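Local coordinates for protein high choriolytic enzyme 1 (PDB 3VTG) that is a zinc-dependent hatching protease of the astacin family that breaks down the inner layer of the fish egg envelope, freeing the hatchling, at residues Trp188-Thr191 and Arg192-Leu196; Ser28-Ser31 and Gly32-Ala36. All coordinates share one frame; numbering follows the deposited sequence.

Contact 1: residues Trp188-Thr191 and Arg192-Leu196; sequences WDIT and RINVL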
# COMPACT_ATOMS: atom_id res chain seq x y z
N TRP A 188 -10.99 -7.51 0.30
CA TRP A 188 -11.27 -6.11 -0.01
C TRP A 188 -10.13 -5.39 -0.66
O TRP A 188 -10.36 -4.56 -1.53
CB TRP A 188 -11.81 -5.36 1.21
CG TRP A 188 -13.20 -5.79 1.58
CD1 TRP A 188 -13.61 -6.39 2.77
CD2 TRP A 188 -14.42 -5.69 0.77
NE1 TRP A 188 -14.96 -6.65 2.75
CE2 TRP A 188 -15.51 -6.26 1.58
CE3 TRP A 188 -14.72 -5.20 -0.51
CZ2 TRP A 188 -16.82 -6.32 1.11
CZ3 TRP A 188 -16.05 -5.27 -0.96
CH2 TRP A 188 -17.07 -5.82 -0.17
N ASP A 189 -8.89 -5.72 -0.29
CA ASP A 189 -7.71 -5.16 -0.98
C ASP A 189 -7.80 -5.45 -2.49
O ASP A 189 -7.63 -4.54 -3.30
CB ASP A 189 -6.40 -5.74 -0.44
CG ASP A 189 -6.06 -5.27 0.97
OD1 ASP A 189 -6.40 -4.13 1.35
OD2 ASP A 189 -5.40 -6.06 1.68
N ILE A 190 -8.07 -6.71 -2.83
CA ILE A 190 -8.17 -7.14 -4.23
C ILE A 190 -9.36 -6.48 -4.93
O ILE A 190 -9.23 -5.97 -6.05
CB ILE A 190 -8.22 -8.69 -4.33
CG1 ILE A 190 -6.88 -9.31 -3.89
CG2 ILE A 190 -8.63 -9.16 -5.72
CD1 ILE A 190 -5.69 -8.97 -4.78
N THR A 191 -10.51 -6.47 -4.26
CA THR A 191 -11.72 -5.87 -4.80
C THR A 191 -11.50 -4.38 -5.12
O THR A 191 -11.89 -3.90 -6.18
CB THR A 191 -12.92 -6.05 -3.85
OG1 THR A 191 -13.17 -7.45 -3.67
CG2 THR A 191 -14.18 -5.39 -4.40
N ARG A 192 -10.84 -3.67 -4.20
CA ARG A 192 -10.57 -2.25 -4.37
C ARG A 192 -9.72 -1.95 -5.61
O ARG A 192 -10.02 -1.02 -6.35
CB ARG A 192 -9.89 -1.68 -3.13
CG ARG A 192 -10.82 -1.52 -1.94
CD ARG A 192 -10.00 -1.41 -0.67
NE ARG A 192 -10.85 -1.38 0.51
CZ ARG A 192 -10.39 -1.36 1.76
NH1 ARG A 192 -9.09 -1.38 2.00
NH2 ARG A 192 -11.25 -1.32 2.77
N ILE A 193 -8.68 -2.75 -5.83
CA ILE A 193 -7.86 -2.63 -7.04
C ILE A 193 -8.73 -2.79 -8.28
O ILE A 193 -8.67 -1.97 -9.20
CB ILE A 193 -6.71 -3.67 -7.05
CG1 ILE A 193 -5.72 -3.40 -5.91
CG2 ILE A 193 -6.01 -3.68 -8.41
CD1 ILE A 193 -4.80 -4.57 -5.60
N ASN A 194 -9.57 -3.83 -8.28
CA ASN A 194 -10.43 -4.13 -9.41
C ASN A 194 -11.48 -3.06 -9.70
O ASN A 194 -11.80 -2.79 -10.85
CB ASN A 194 -11.07 -5.51 -9.26
CG ASN A 194 -10.06 -6.65 -9.42
OD1 ASN A 194 -10.23 -7.72 -8.85
ND2 ASN A 194 -9.02 -6.41 -10.20
N VAL A 195 -12.02 -2.45 -8.64
CA VAL A 195 -12.98 -1.37 -8.80
C VAL A 195 -12.30 -0.09 -9.31
O VAL A 195 -12.75 0.51 -10.28
CB VAL A 195 -13.78 -1.10 -7.50
CG1 VAL A 195 -14.69 0.11 -7.67
CG2 VAL A 195 -14.62 -2.32 -7.12
N LEU A 196 -11.19 0.29 -8.67
CA LEU A 196 -10.47 1.51 -9.05
C LEU A 196 -9.98 1.47 -10.50
O LEU A 196 -10.11 2.46 -11.23
CB LEU A 196 -9.31 1.77 -8.09
CG LEU A 196 -8.48 3.04 -8.30
CD1 LEU A 196 -9.31 4.30 -8.11
CD2 LEU A 196 -7.27 3.07 -7.38
O HOH W 1 -6.65 -1.61 0.20

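Contact 2: residues Ser28-Ser31 and Gly32-Ala36; sequences SEYS and GGEVA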
# COMPACT_ATOMS: atom_id res chain seq x y z
N SER A 28 20.53 -1.73 -9.06
CA SER A 28 21.64 -2.67 -9.17
C SER A 28 22.22 -3.08 -7.81
O SER A 28 22.97 -4.06 -7.71
CB SER A 28 22.75 -2.09 -10.05
OG SER A 28 23.42 -1.03 -9.40
N GLU A 29 21.88 -2.33 -6.75
CA GLU A 29 22.31 -2.67 -5.39
C GLU A 29 21.79 -4.04 -4.95
O GLU A 29 22.48 -4.76 -4.23
CB GLU A 29 21.87 -1.59 -4.39
CG GLU A 29 22.41 -1.82 -2.98
CD GLU A 29 21.94 -0.79 -1.97
OE1 GLU A 29 21.22 0.16 -2.34
OE2 GLU A 29 22.31 -0.93 -0.78
N TYR A 30 20.59 -4.39 -5.39
CA TYR A 30 19.97 -5.65 -5.00
C TYR A 30 20.64 -6.85 -5.68
O TYR A 30 20.95 -6.80 -6.87
CB TYR A 30 18.49 -5.65 -5.35
CG TYR A 30 17.65 -4.63 -4.62
CD1 TYR A 30 17.29 -4.81 -3.28
CD2 TYR A 30 17.18 -3.49 -5.27
CE1 TYR A 30 16.50 -3.89 -2.62
CE2 TYR A 30 16.39 -2.56 -4.62
CZ TYR A 30 16.05 -2.76 -3.29
OH TYR A 30 15.26 -1.84 -2.65
N SER A 31 20.84 -7.92 -4.91
CA SER A 31 21.31 -9.19 -5.46
C SER A 31 20.22 -9.83 -6.31
O SER A 31 19.05 -9.43 -6.23
CB SER A 31 21.71 -10.14 -4.33
OG SER A 31 20.58 -10.47 -3.53
N GLY A 32 20.59 -10.84 -7.09
CA GLY A 32 19.63 -11.60 -7.89
C GLY A 32 18.49 -12.17 -7.07
O GLY A 32 17.34 -12.16 -7.50
N GLY A 33 18.81 -12.68 -5.88
CA GLY A 33 17.82 -13.22 -4.96
C GLY A 33 16.82 -12.18 -4.49
O GLY A 33 15.63 -12.45 -4.37
N GLU A 34 17.32 -10.97 -4.22
CA GLU A 34 16.47 -9.87 -3.77
C GLU A 34 15.56 -9.37 -4.88
O GLU A 34 14.38 -9.08 -4.64
CB GLU A 34 17.33 -8.74 -3.20
CG GLU A 34 17.95 -9.08 -1.85
CD GLU A 34 19.08 -8.14 -1.48
OE1 GLU A 34 18.88 -7.31 -0.58
OE2 GLU A 34 20.15 -8.22 -2.12
N VAL A 35 16.09 -9.26 -6.10
CA VAL A 35 15.28 -8.96 -7.28
C VAL A 35 14.15 -9.98 -7.41
O VAL A 35 12.99 -9.61 -7.63
CB VAL A 35 16.13 -8.95 -8.57
CG1 VAL A 35 15.24 -8.84 -9.80
CG2 VAL A 35 17.13 -7.81 -8.55
N ALA A 36 14.48 -11.26 -7.24
CA ALA A 36 13.49 -12.34 -7.33
C ALA A 36 12.39 -12.22 -6.27
O ALA A 36 11.23 -12.51 -6.55
CB ALA A 36 14.16 -13.70 -7.26

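Contact 1: residues Trp188-Thr191 and Arg192-Leu196
Arg-192 folds its long side chain back past Trp-188, one turn earlier on helix 187-196, and so shows how a helix can position a charge as well as carry it. Its N-H bonds to the carbonyl of Trp-188 (N to O 2.9 Å), and CG, beside its own backbone N (chi1 -73°), starts an extended run to NE that leads the guanidinium toward the N-terminal end of the helix. CB of Trp-188 lies over one face of that group, 4.2 Å from NE. Asp-189 approaches differently: its carboxylate plane is turned 66° from the guanidinium, and OD1 stands 3.9 Å from Arg-192 NH1, well out of plane, making a long salt bridge of charges alone. A water in the plane of the guanidinium edge joins the two, accepting from Arg-192 NH1 at 3.0 Å and lying 2.8 Å from Asp-189 OD1. Asp-189 OD1 is also hydrogen-bonded to Ser-151 OG, and OD2 accepts from Ile-152 N, where the astacin Met-turn begins, while Arg-192 NH2 forms a salt bridge with Glu-110 OE2, next to zinc ligand His-109, and NE a hydrogen bond to Thr-145.

Thr-191 and Ile-190 supply the plainer side of the turn. Thr-191 O accepts from Val-195 N at 2.9 Å, and Thr-191 CG2 lies beside Val-195 CG2 at 4.1 Å, the two side chains pointing the same way; OG1 of Thr-191 turns back to Arg-187 O. Ile-190 O takes the N-H of Asn-194.

A leucine in place of Arg-192 would probably cost Glu-110 its salt bridge with this arginine and Asp-189 a nearby positive charge, and remove the N-H that holds the water. The chemistry implies a largely buried arginine that probably offsets the carboxylates of Asp-189 and Glu-110 and couples the C-terminal helix to loops bordering the zinc site.

Contact 2: residues Ser28-Ser31 and Gly32-Ala36
Carboxylate oxygen OE2 of Glu-34 is gripped twice by Ser-31, by its hydroxyl and by its backbone N-H. The shorter bond comes from Ser-31 OG, which donates at 2.7 Å to the anti lone pair of OE2; Ser-31 N lies 2.9 Å from the same oxygen and meets it from above, 39° out of the carboxylate plane. In the serine, chi1 of 64° sets OG between the backbone N and the carbonyl carbon, so that hydroxyl and N-H can face the same oxygen. In return OG accepts a weak bond from Glu-34 N, at 3.4 Å.

This reciprocal pairing is a capping box, with Ser-31 as N-cap of helix 32-43, and Val-35 N closes the first turn on Ser-31 O at 3.0 Å. The helix connects the neighbouring parallel strands 20-26 and 51-55, so the box sits where a beta-alpha-beta crossover passes from its loop into its helix. The negative charge of Glu-34 at this helix start is likely to be welcome to the N-terminal end of the helix dipole, and its other oxygen, OE1, forms a salt bridge with Arg-88.

Tyr-30 backs the box with carbon. Its CB rests 4.1 Å from Val-35 CG2, pairing the residue before the cap with one in the first turn, as in a hydrophobic staple. Ring atom CD1 comes within 3.9 Å of Glu-34 CB, the ring and carboxylate planes standing 82° apart, while the phenolic OH reaches away to hydrogen-bond with Ile-86 O, on strand 81-86, next to the outermost strand 71-73.

Overall arrangement
Contacts 1 and 2 illustrate two local ways of organising a helix, one within the last helix of the chain and one at the start of the first. They do not touch: their centres lie 29 Å apart and their nearest atoms about 17 Å. Contact 1 stands behind the zinc site of His-99, His-103 and His-109, beside the Met-turn and Glu-110: the side chain of Asp-189 is about 8 Å from that of His-99 and about 11 Å from the zinc ion, and that of Arg-192 about 9 Å from that of His-109. Contact 2 is surface packing, related to the site through Tyr-30, whose side chain is about 10 Å from that of Glu-100, the probable catalytic residue.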